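Local coordinates for protein acetylxylan esterase A (Aspergillus awamori, PDB 5X6S) that removes acetyl side groups from acetylated xylans and xylo-oligosaccharides, a deacetylation step in the breakdown of plant hemicellulose, at residues Q5-F10 / V99-S104; V34-Y39 / P45-D50; A233-P236 / E241-I244. All blocks are in the same frame, centred on the assembly; numbering follows the deposited sequence.

Interaction 1: Q5-F10 / V99-S104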
ATOM      1  N   GLN A   5     -14.074  20.017   7.722  1.00 20.91           N
ATOM      2  CA  GLN A   5     -14.686  20.337   6.421  1.00 22.72           C
ATOM      3  C   GLN A   5     -15.394  19.086   5.923  1.00 21.95           C
ATOM      4  O   GLN A   5     -14.845  17.957   6.029  1.00 21.58           O
ATOM      5  CB  GLN A   5     -13.633  20.751   5.370  1.00 25.10           C
ATOM      6  CG  GLN A   5     -12.678  21.896   5.804  1.00 34.92           C
ATOM      7  CD  GLN A   5     -11.132  21.531   5.723  1.00 44.16           C
ATOM      8  OE1 GLN A   5     -10.538  20.881   6.656  1.00 43.61           O
ATOM      9  NE2 GLN A   5     -10.481  21.996   4.649  1.00 43.80           N
ATOM     10  N   GLN A   6     -16.573  19.285   5.355  1.00 19.75           N
ATOM     11  CA  GLN A   6     -17.222  18.232   4.587  1.00 20.69           C
ATOM     12  C   GLN A   6     -16.696  18.175   3.151  1.00 20.55           C
ATOM     13  O   GLN A   6     -16.485  19.207   2.529  1.00 21.50           O
ATOM     14  CB  GLN A   6     -18.722  18.393   4.585  1.00 20.54           C
ATOM     15  CG  GLN A   6     -19.415  17.310   3.798  1.00 21.22           C
ATOM     16  CD  GLN A   6     -20.916  17.309   3.913  1.00 24.64           C
ATOM     17  OE1 GLN A   6     -21.516  18.235   4.448  1.00 23.94           O
ATOM     18  NE2 GLN A   6     -21.531  16.267   3.399  1.00 22.16           N
ATOM     19  N   VAL A   7     -16.465  16.972   2.640  1.00 19.74           N
ATOM     20  CA  VAL A   7     -16.007  16.751   1.304  1.00 19.14           C
ATOM     21  C   VAL A   7     -17.042  15.919   0.588  1.00 21.05           C
ATOM     22  O   VAL A   7     -17.466  14.865   1.060  1.00 19.46           O
ATOM     23  CB  VAL A   7     -14.613  16.073   1.238  1.00 18.90           C
ATOM     24  CG1 VAL A   7     -14.235  15.774  -0.204  1.00 17.47           C
ATOM     25  CG2 VAL A   7     -13.564  16.925   1.977  1.00 19.69           C
ATOM     26  N   THR A   8     -17.434  16.394  -0.581  1.00 23.76           N
ATOM     27  CA  THR A   8     -18.565  15.841  -1.287  1.00 27.82           C
ATOM     28  C   THR A   8     -18.238  15.142  -2.556  1.00 28.25           C
ATOM     29  O   THR A   8     -19.033  14.341  -3.037  1.00 33.80           O
ATOM     30  CB  THR A   8     -19.626  16.926  -1.565  1.00 28.67           C
ATOM     31  OG1 THR A   8     -20.727  16.297  -2.161  1.00 35.66           O
ATOM     32  CG2 THR A   8     -19.163  17.959  -2.472  1.00 26.03           C
ATOM     33  N   ASP A   9     -17.096  15.383  -3.154  1.00 29.26           N
ATOM     34  CA  ASP A   9     -16.872  14.669  -4.445  1.00 32.16           C
ATOM     35  C   ASP A   9     -15.568  13.904  -4.358  1.00 30.01           C
ATOM     36  O   ASP A   9     -14.543  14.311  -4.929  1.00 33.02           O
ATOM     37  CB  ASP A   9     -16.877  15.711  -5.578  1.00 35.47           C
ATOM     38  CG  ASP A   9     -16.635  15.111  -6.967  1.00 42.07           C
ATOM     39  OD1 ASP A   9     -17.470  14.273  -7.407  1.00 48.77           O
ATOM     40  OD2 ASP A   9     -15.625  15.517  -7.633  1.00 45.00           O
ATOM     41  N   PHE A  10     -15.571  12.802  -3.623  1.00 23.79           N
ATOM     42  CA  PHE A  10     -14.301  12.136  -3.326  1.00 21.58           C
ATOM     43  C   PHE A  10     -14.129  10.843  -4.101  1.00 21.41           C
ATOM     44  O   PHE A  10     -13.203  10.090  -3.820  1.00 21.44           O
ATOM     45  CB  PHE A  10     -14.167  11.880  -1.820  1.00 20.01           C
ATOM     46  CG  PHE A  10     -15.316  11.122  -1.239  1.00 17.77           C
ATOM     47  CD1 PHE A  10     -15.341   9.736  -1.297  1.00 17.83           C
ATOM     48  CD2 PHE A  10     -16.394  11.799  -0.640  1.00 16.67           C
ATOM     49  CE1 PHE A  10     -16.438   9.015  -0.787  1.00 16.79           C
ATOM     50  CE2 PHE A  10     -17.488  11.079  -0.127  1.00 17.71           C
ATOM     51  CZ  PHE A  10     -17.485   9.710  -0.148  1.00 18.06           C
ATOM     52  N   VAL A  99     -10.133   7.894   1.608  1.00 14.50           N
ATOM     53  CA  VAL A  99      -8.714   7.750   1.813  1.00 15.07           C
ATOM     54  C   VAL A  99      -7.912   8.201   0.606  1.00 15.04           C
ATOM     55  O   VAL A  99      -6.999   9.039   0.717  1.00 13.69           O
ATOM     56  CB  VAL A  99      -8.346   6.320   2.301  1.00 14.63           C
ATOM     57  CG1 VAL A  99      -6.835   6.059   2.182  1.00 14.54           C
ATOM     58  CG2 VAL A  99      -8.814   6.144   3.705  1.00 15.36           C
ATOM     59  N   THR A 100      -8.223   7.632  -0.562  1.00 15.69           N
ATOM     60  CA  THR A 100      -7.399   7.884  -1.720  1.00 16.68           C
ATOM     61  C   THR A 100      -7.511   9.333  -2.168  1.00 15.97           C
ATOM     62  O   THR A 100      -6.509   9.910  -2.615  1.00 16.44           O
ATOM     63  CB  THR A 100      -7.717   6.915  -2.867  1.00 17.02           C
ATOM     64  OG1 THR A 100      -9.063   7.144  -3.308  1.00 17.38           O
ATOM     65  CG2 THR A 100      -7.482   5.425  -2.417  1.00 16.35           C
ATOM     66  N   TRP A 101      -8.696   9.927  -2.009  1.00 14.67           N
ATOM     67  CA  TRP A 101      -8.930  11.346  -2.333  1.00 15.97           C
ATOM     68  C   TRP A 101      -8.027  12.220  -1.456  1.00 16.49           C
ATOM     69  O   TRP A 101      -7.390  13.152  -1.957  1.00 16.31           O
ATOM     70  CB  TRP A 101     -10.384  11.755  -2.109  1.00 15.79           C
ATOM     71  CG  TRP A 101     -10.697  13.175  -2.483  1.00 18.34           C
ATOM     72  CD1 TRP A 101     -11.042  13.666  -3.732  1.00 18.64           C
ATOM     73  CD2 TRP A 101     -10.604  14.303  -1.629  1.00 17.59           C
ATOM     74  NE1 TRP A 101     -11.209  15.015  -3.676  1.00 19.86           N
ATOM     75  CE2 TRP A 101     -10.957  15.441  -2.399  1.00 19.98           C
ATOM     76  CE3 TRP A 101     -10.275  14.468  -0.283  1.00 18.23           C
ATOM     77  CZ2 TRP A 101     -10.983  16.720  -1.855  1.00 20.53           C
ATOM     78  CZ3 TRP A 101     -10.323  15.717   0.252  1.00 20.69           C
ATOM     79  CH2 TRP A 101     -10.650  16.842  -0.541  1.00 20.66           C
ATOM     80  N   THR A 102      -7.964  11.893  -0.167  1.00 15.30           N
ATOM     81  CA  THR A 102      -7.216  12.676   0.798  1.00 15.79           C
ATOM     82  C   THR A 102      -5.695  12.530   0.542  1.00 16.44           C
ATOM     83  O   THR A 102      -4.942  13.541   0.619  1.00 17.59           O
ATOM     84  CB  THR A 102      -7.553  12.236   2.241  1.00 15.49           C
ATOM     85  OG1 THR A 102      -8.966  12.394   2.464  1.00 15.30           O
ATOM     86  CG2 THR A 102      -6.763  13.039   3.293  1.00 15.23           C
ATOM     87  N   ILE A 103      -5.257  11.312   0.204  1.00 15.93           N
ATOM     88  CA  ILE A 103      -3.833  11.088  -0.136  1.00 17.12           C
ATOM     89  C   ILE A 103      -3.429  12.049  -1.236  1.00 17.95           C
ATOM     90  O   ILE A 103      -2.421  12.813  -1.106  1.00 19.28           O
ATOM     91  CB  ILE A 103      -3.509   9.641  -0.536  1.00 16.61           C
ATOM     92  CG1 ILE A 103      -3.619   8.716   0.708  1.00 17.90           C
ATOM     93  CG2 ILE A 103      -2.079   9.581  -1.137  1.00 17.82           C
ATOM     94  CD1 ILE A 103      -3.675   7.226   0.386  1.00 18.07           C
ATOM     95  N   SER A 104      -4.183  12.040  -2.324  1.00 18.25           N
ATOM     96  CA  SER A 104      -3.833  12.924  -3.434  1.00 18.55           C
ATOM     97  C   SER A 104      -4.028  14.402  -3.135  1.00 19.30           C
ATOM     98  O   SER A 104      -3.152  15.227  -3.446  1.00 20.17           O
ATOM     99  CB  SER A 104      -4.602  12.531  -4.681  1.00 20.00           C
ATOM    100  OG  SER A 104      -4.273  13.427  -5.719  1.00 20.66           O
TER
HETATM  101  O   HOH W   1     -12.831  16.254  -5.939  1.00 49.03           O
HETATM  102  O   HOH W   2     -10.762   8.918  -4.437  1.00 20.76           O
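V7 lies over one face of the W101 indole, on the six-membered ring, while F10 approaches the five-membered ring obliquely. V7 CG1 stands 3.7 Å from the centroid of the six-membered ring and only 10° off its normal, a CH-pi contact over the face. The second branch, CG2, spreads towards the rim, 3.9 Å from W101 CH2. A branched valine suits this place because two methyls cover more of the benzo ring than one could. F10 CB lies 4.2 Å from the centroid of the five-membered ring, 29° off the normal. With F10 CG between its own backbone N and carbonyl carbon (chi1 55°), the phenyl is led away towards M19, N97 and M98, and the indole meets CB and CA instead. In the plane of the indole, T102 OG1 sits at an edge, its own hydrogen bond going to M98 O one turn back.

Two waters carry the polar part. W101 NE1 donates to a water (3.0 Å) that donates to D9 O (2.8 Å), so the indole N-H is bridged to the loop backbone. A second water donates to F10 O and is also hydrogen-bonded to T100 OG1 (2.7 Å). Tryptophan fits this half-open site: its broad face is covered by carbon while its N-H reaches water.

In the crystal's two-chain assembly W101 also packs on S104 of the second subunit, although the protein is a monomer. Within the chain, helix 91-106 lies over the sheet, with V99 and T102 on strands 33-37 and 63-68. A helix packed on a mixed sheet whose central strands run parallel, here also meeting 3-7, one of the two outermost strands, and the loop after it, is characteristic of the alpha/beta-hydrolase fold.

Interaction 2: V34-Y39 / P45-D50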
ATOM      1  N   VAL A  34      -5.503   9.364   9.695  1.00 14.44           N
ATOM      2  CA  VAL A  34      -6.249   8.496  10.618  1.00 14.44           C
ATOM      3  C   VAL A  34      -7.711   8.543  10.234  1.00 14.88           C
ATOM      4  O   VAL A  34      -8.310   9.632  10.195  1.00 14.72           O
ATOM      5  CB  VAL A  34      -6.108   8.924  12.128  1.00 13.90           C
ATOM      6  CG1 VAL A  34      -7.032   8.085  13.029  1.00 12.72           C
ATOM      7  CG2 VAL A  34      -4.680   8.777  12.599  1.00 14.77           C
ATOM      8  N   VAL A  35      -8.302   7.370   9.953  1.00 14.09           N
ATOM      9  CA  VAL A  35      -9.699   7.262   9.655  1.00 14.20           C
ATOM     10  C   VAL A  35     -10.372   6.834  10.979  1.00 14.86           C
ATOM     11  O   VAL A  35     -10.010   5.777  11.539  1.00 14.81           O
ATOM     12  CB  VAL A  35     -10.021   6.242   8.506  1.00 15.54           C
ATOM     13  CG1 VAL A  35     -11.502   6.160   8.223  1.00 16.18           C
ATOM     14  CG2 VAL A  35      -9.236   6.487   7.225  1.00 13.41           C
ATOM     15  N   ALA A  36     -11.299   7.650  11.474  1.00 13.91           N
ATOM     16  CA  ALA A  36     -11.931   7.463  12.764  1.00 15.40           C
ATOM     17  C   ALA A  36     -13.440   7.266  12.558  1.00 15.88           C
ATOM     18  O   ALA A  36     -14.160   8.192  12.100  1.00 16.04           O
ATOM     19  CB  ALA A  36     -11.643   8.661  13.692  1.00 15.00           C
ATOM     20  N   ILE A  37     -13.933   6.047  12.860  1.00 16.08           N
ATOM     21  CA  ILE A  37     -15.247   5.608  12.416  1.00 14.63           C
ATOM     22  C   ILE A  37     -16.241   5.474  13.576  1.00 15.81           C
ATOM     23  O   ILE A  37     -15.987   4.716  14.540  1.00 16.46           O
ATOM     24  CB  ILE A  37     -15.173   4.275  11.652  1.00 14.79           C
ATOM     25  CG1 ILE A  37     -14.072   4.322  10.566  1.00 13.66           C
ATOM     26  CG2 ILE A  37     -16.554   3.903  11.105  1.00 15.69           C
ATOM     27  CD1 ILE A  37     -13.856   3.000   9.794  1.00 15.32           C
ATOM     28  N   HIS A  38     -17.339   6.234  13.490  1.00 14.82           N
ATOM     29  CA  HIS A  38     -18.224   6.460  14.591  1.00 15.47           C
ATOM     30  C   HIS A  38     -19.143   5.238  14.896  1.00 17.26           C
ATOM     31  O   HIS A  38     -19.267   4.323  14.078  1.00 16.44           O
ATOM     32  CB  HIS A  38     -19.075   7.695  14.310  1.00 15.42           C
ATOM     33  CG  HIS A  38     -20.114   7.498  13.258  1.00 15.45           C
ATOM     34  ND1 HIS A  38     -21.301   6.820  13.483  1.00 16.28           N
ATOM     35  CD2 HIS A  38     -20.158   7.913  11.974  1.00 15.63           C
ATOM     36  CE1 HIS A  38     -22.031   6.821  12.388  1.00 16.71           C
ATOM     37  NE2 HIS A  38     -21.364   7.482  11.445  1.00 17.03           N
ATOM     38  N   TYR A  39     -19.756   5.273  16.083  1.00 19.50           N
ATOM     39  CA  TYR A  39     -20.692   4.239  16.622  1.00 19.85           C
ATOM     40  C   TYR A  39     -22.149   4.471  16.170  1.00 19.98           C
ATOM     41  O   TYR A  39     -22.490   5.519  15.627  1.00 19.07           O
ATOM     42  CB  TYR A  39     -20.572   4.232  18.165  1.00 22.19           C
ATOM     43  CG  TYR A  39     -20.470   5.627  18.745  1.00 21.95           C
ATOM     44  CD1 TYR A  39     -21.579   6.492  18.734  1.00 23.49           C
ATOM     45  CD2 TYR A  39     -19.255   6.127  19.186  1.00 22.20           C
ATOM     46  CE1 TYR A  39     -21.486   7.801  19.225  1.00 24.03           C
ATOM     47  CE2 TYR A  39     -19.132   7.422  19.673  1.00 25.62           C
ATOM     48  CZ  TYR A  39     -20.255   8.269  19.682  1.00 25.54           C
ATOM     49  OH  TYR A  39     -20.137   9.538  20.151  1.00 26.65           O
ATOM     50  N   PRO A  45     -18.977  13.979  12.291  1.00 16.59           N
ATOM     51  CA  PRO A  45     -18.705  15.134  13.162  1.00 15.63           C
ATOM     52  C   PRO A  45     -18.881  14.835  14.646  1.00 14.73           C
ATOM     53  O   PRO A  45     -18.152  15.359  15.474  1.00 14.20           O
ATOM     54  CB  PRO A  45     -19.660  16.174  12.644  1.00 15.99           C
ATOM     55  CG  PRO A  45     -19.913  15.774  11.192  1.00 15.55           C
ATOM     56  CD  PRO A  45     -19.970  14.287  11.237  1.00 15.86           C
ATOM     57  N   GLY A  46     -19.859  14.020  15.000  1.00 14.94           N
ATOM     58  CA  GLY A  46     -19.976  13.540  16.378  1.00 15.20           C
ATOM     59  C   GLY A  46     -18.773  12.816  16.919  1.00 14.90           C
ATOM     60  O   GLY A  46     -18.408  13.002  18.074  1.00 16.47           O
ATOM     61  N   TYR A  47     -18.137  11.974  16.098  1.00 14.57           N
ATOM     62  CA  TYR A  47     -16.997  11.236  16.551  1.00 15.03           C
ATOM     63  C   TYR A  47     -15.789  12.176  16.627  1.00 15.72           C
ATOM     64  O   TYR A  47     -14.971  12.052  17.508  1.00 15.64           O
ATOM     65  CB  TYR A  47     -16.708  10.065  15.626  1.00 15.59           C
ATOM     66  CG  TYR A  47     -15.924   8.923  16.264  1.00 15.79           C
ATOM     67  CD1 TYR A  47     -16.407   8.271  17.396  1.00 16.85           C
ATOM     68  CD2 TYR A  47     -14.726   8.468  15.715  1.00 17.38           C
ATOM     69  CE1 TYR A  47     -15.710   7.216  17.990  1.00 17.48           C
ATOM     70  CE2 TYR A  47     -14.005   7.384  16.293  1.00 16.78           C
ATOM     71  CZ  TYR A  47     -14.517   6.758  17.424  1.00 17.29           C
ATOM     72  OH  TYR A  47     -13.860   5.698  18.002  1.00 15.88           O
ATOM     73  N   TYR A  48     -15.729  13.127  15.700  1.00 15.80           N
ATOM     74  CA  TYR A  48     -14.761  14.246  15.791  1.00 16.07           C
ATOM     75  C   TYR A  48     -14.849  14.947  17.157  1.00 17.09           C
ATOM     76  O   TYR A  48     -13.807  15.181  17.826  1.00 16.32           O
ATOM     77  CB  TYR A  48     -15.004  15.230  14.637  1.00 16.36           C
ATOM     78  CG  TYR A  48     -14.424  16.600  14.876  1.00 16.54           C
ATOM     79  CD1 TYR A  48     -13.051  16.824  14.774  1.00 17.85           C
ATOM     80  CD2 TYR A  48     -15.239  17.675  15.249  1.00 18.28           C
ATOM     81  CE1 TYR A  48     -12.498  18.096  14.963  1.00 19.35           C
ATOM     82  CE2 TYR A  48     -14.696  18.932  15.469  1.00 17.96           C
ATOM     83  CZ  TYR A  48     -13.342  19.150  15.314  1.00 18.29           C
ATOM     84  OH  TYR A  48     -12.809  20.381  15.538  1.00 18.71           O
ATOM     85  N   GLY A  49     -16.093  15.244  17.582  1.00 16.35           N
ATOM     86  CA  GLY A  49     -16.335  15.884  18.900  1.00 18.03           C
ATOM     87  C   GLY A  49     -16.082  15.010  20.126  1.00 18.89           C
ATOM     88  O   GLY A  49     -15.904  15.524  21.208  1.00 19.77           O
ATOM     89  N   ASP A  50     -16.046  13.694  19.931  1.00 19.36           N
ATOM     90  CA  ASP A  50     -15.988  12.676  20.985  1.00 20.99           C
ATOM     91  C   ASP A  50     -14.792  11.732  20.826  1.00 21.43           C
ATOM     92  O   ASP A  50     -14.926  10.520  21.051  1.00 23.19           O
ATOM     93  CB  ASP A  50     -17.260  11.788  20.891  1.00 22.97           C
ATOM     94  CG  ASP A  50     -17.497  10.938  22.157  1.00 28.22           C
ATOM     95  OD1 ASP A  50     -16.930  11.256  23.229  1.00 29.93           O
ATOM     96  OD2 ASP A  50     -18.258   9.937  22.049  1.00 32.55           O
TER
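Y47 lays its phenol ring against the end of strand 33-37 and the residues that follow, and this is the tightly packed half of the contact. H38 CA and I37 O both lie over one face, each offset toward the rim, H38 CA 4.0 Å from the ring centroid and 22° off the normal. At the edges are A36 CB, 3.7 Å from Y47 CD2, and Y39 CE2, 3.7 Å from Y47 CD1. Alanine suits its position because a single methyl lets the ring come close to the strand. At the root of the ring, H38 CB and Y47 CB touch at 3.6 Å. With CG anti to the backbone N (chi1 -157°), Y47 leaves the helix towards the strand, and its buried OH is hydrogen-bonded to S118 OG.

The looser, outer side begins at Y39. Its ring meets that of Y47 obliquely, centroids 5.7 Å apart, and its hydroxyl runs on to the exposed D50 just beyond helix 44-49. Y39 OH donates to D50 OD2 at 2.7 Å, reaching the anti side of the carboxylate; ring and carboxylate planes are 77° apart. H38 steadies the base of this arm: ND1 donates to Y39 O at 2.8 Å, while NE2 is bonded to S69 N.

Y39 also touches S119, the probable nucleophile, and a buffer molecule lies near D50, consistent with a pocket on this side. In alpha/beta hydrolases the turn after this strand commonly contributes to the oxyanion hole. The chemistry implies a division of labour: packing of the Y47 ring on backbone and aliphatic atoms joins strand end to helix, while a carboxylate, probably ionised, holds the tyrosine hydroxyl and probably limits how far its ring can swing beside S119.

Interaction 3: A233-P236 / E241-I244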
ATOM      1  N   ALA A 233       0.572  -7.991  31.901  1.00 22.15           N
ATOM      2  CA  ALA A 233      -0.393  -7.634  32.925  1.00 22.37           C
ATOM      3  C   ALA A 233      -0.546  -6.098  32.984  1.00 20.72           C
ATOM      4  O   ALA A 233       0.434  -5.358  32.784  1.00 21.31           O
ATOM      5  CB  ALA A 233       0.090  -8.140  34.278  1.00 22.04           C
ATOM      6  N   ASN A 234      -1.738  -5.654  33.315  1.00 21.45           N
ATOM      7  CA  ASN A 234      -1.973  -4.222  33.631  1.00 24.29           C
ATOM      8  C   ASN A 234      -1.379  -3.287  32.561  1.00 23.91           C
ATOM      9  O   ASN A 234      -0.682  -2.313  32.861  1.00 22.91           O
ATOM     10  CB  ASN A 234      -1.420  -3.886  35.050  1.00 24.28           C
ATOM     11  CG  ASN A 234      -2.118  -4.683  36.128  1.00 24.04           C
ATOM     12  OD1 ASN A 234      -3.372  -4.722  36.187  1.00 22.34           O
ATOM     13  ND2 ASN A 234      -1.327  -5.385  36.955  1.00 24.61           N
ATOM     14  N   THR A 235      -1.622  -3.655  31.308  1.00 23.79           N
ATOM     15  CA  THR A 235      -1.049  -2.970  30.157  1.00 23.49           C
ATOM     16  C   THR A 235      -2.182  -2.801  29.121  1.00 23.98           C
ATOM     17  O   THR A 235      -2.790  -3.777  28.736  1.00 23.15           O
ATOM     18  CB  THR A 235       0.106  -3.810  29.575  1.00 25.08           C
ATOM     19  OG1 THR A 235       1.153  -3.983  30.547  1.00 23.77           O
ATOM     20  CG2 THR A 235       0.706  -3.152  28.299  1.00 24.64           C
ATOM     21  N   PRO A 236      -2.510  -1.555  28.700  1.00 24.36           N
ATOM     22  CA  PRO A 236      -1.846  -0.269  29.019  1.00 24.47           C
ATOM     23  C   PRO A 236      -2.142   0.312  30.402  1.00 25.49           C
ATOM     24  O   PRO A 236      -1.542   1.319  30.750  1.00 26.66           O
ATOM     25  CB  PRO A 236      -2.382   0.677  27.923  1.00 22.94           C
ATOM     26  CG  PRO A 236      -3.763   0.157  27.709  1.00 23.93           C
ATOM     27  CD  PRO A 236      -3.666  -1.353  27.804  1.00 23.15           C
ATOM     28  N   GLU A 241      -5.251  -6.280  29.997  1.00 24.31           N
ATOM     29  CA  GLU A 241      -4.145  -7.199  29.712  1.00 24.60           C
ATOM     30  C   GLU A 241      -3.879  -7.284  28.225  1.00 23.04           C
ATOM     31  O   GLU A 241      -4.796  -7.531  27.465  1.00 22.46           O
ATOM     32  CB  GLU A 241      -4.498  -8.611  30.225  1.00 25.73           C
ATOM     33  CG  GLU A 241      -3.395  -9.669  30.025  1.00 27.71           C
ATOM     34  CD  GLU A 241      -3.945 -11.084  30.262  1.00 30.38           C
ATOM     35  OE1 GLU A 241      -4.885 -11.509  29.499  1.00 34.12           O
ATOM     36  OE2 GLU A 241      -3.503 -11.760  31.227  1.00 29.73           O
ATOM     37  N   THR A 242      -2.619  -7.102  27.839  1.00 23.13           N
ATOM     38  CA  THR A 242      -2.214  -7.127  26.431  1.00 23.60           C
ATOM     39  C   THR A 242      -1.604  -8.486  26.063  1.00 24.77           C
ATOM     40  O   THR A 242      -0.674  -8.935  26.697  1.00 24.37           O
ATOM     41  CB  THR A 242      -1.221  -5.987  26.115  1.00 23.86           C
ATOM     42  OG1 THR A 242      -1.846  -4.717  26.387  1.00 23.00           O
ATOM     43  CG2 THR A 242      -0.829  -5.985  24.668  1.00 25.13           C
ATOM     44  N   THR A 243      -2.152  -9.123  25.030  1.00 23.55           N
ATOM     45  CA  THR A 243      -1.576 -10.320  24.436  1.00 23.73           C
ATOM     46  C   THR A 243      -1.060  -9.964  23.028  1.00 24.22           C
ATOM     47  O   THR A 243      -1.842  -9.528  22.187  1.00 22.88           O
ATOM     48  CB  THR A 243      -2.638 -11.417  24.334  1.00 23.29           C
ATOM     49  OG1 THR A 243      -3.156 -11.729  25.641  1.00 25.22           O
ATOM     50  CG2 THR A 243      -2.038 -12.681  23.698  1.00 23.83           C
ATOM     51  N   ILE A 244       0.244 -10.101  22.813  1.00 23.76           N
ATOM     52  CA  ILE A 244       0.864  -9.962  21.504  1.00 25.57           C
ATOM     53  C   ILE A 244       1.023 -11.320  20.788  1.00 26.78           C
ATOM     54  O   ILE A 244       1.803 -12.168  21.227  1.00 27.79           O
ATOM     55  CB  ILE A 244       2.229  -9.290  21.636  1.00 25.94           C
ATOM     56  CG1 ILE A 244       2.077  -7.938  22.374  1.00 23.97           C
ATOM     57  CG2 ILE A 244       2.911  -9.153  20.265  1.00 27.11           C
ATOM     58  CD1 ILE A 244       3.396  -7.243  22.601  1.00 24.20           C
TER
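T235 and T242 meet where the chain loops back between strands 230-232 and 240-246, the antiparallel pair at one border of the sheet. T242 OG1 donates to T235 O at 2.7 Å. The hydroxyl approaches from well above the carbonyl plane, 67° out of it, with a C=O...O angle of 112°, so the bond is short but not directed along a lone pair. With T242 OG1 beside its own backbone N (chi1 -60°), the hydroxyl faces the loop; it also touches T235 CG2 at 3.6 Å. Threonine suits both demands here, its branched CB fitting an extended strand and its hydroxyl reaching the incoming loop.

This connection of a beta-hairpin is no minimal turn: it is shaped by N234, in a left-handed backbone conformation that asparagine tolerates well, and by the cis peptide before P236. N234 OD1 accepts from N239 N across the loop. T235 OG1 turns back to donate to A233 O at 2.7 Å, also from above the carbonyl plane. P236 packs on I252 and H264, while T242 keeps its backbone pairing with E232 and lies against Q250 and I252.

How the interactions relate
All three contacts reach the same sheet. Interaction 2, beside the probable active site, is nearest the core, most of its touching residues being buried; in interactions 1 and 3, on opposite sides of the chain's centre, only one touching residue of four is buried. Interaction 1 joins a helix to an outermost strand and the loop after it, interaction 2 a helix to a strand end and the residues following; the two touch, V99 CG2 lying 3.6 Å from V35 CG2. Interaction 3 links a loop to a strand and touches neither. Chemistry follows place: aliphatic groups meet an indole, with water bridges beside it, in interaction 1, paired tyrosines and a carboxylate mark interaction 2, and a hydroxyl-to-carbonyl bond carries interaction 3.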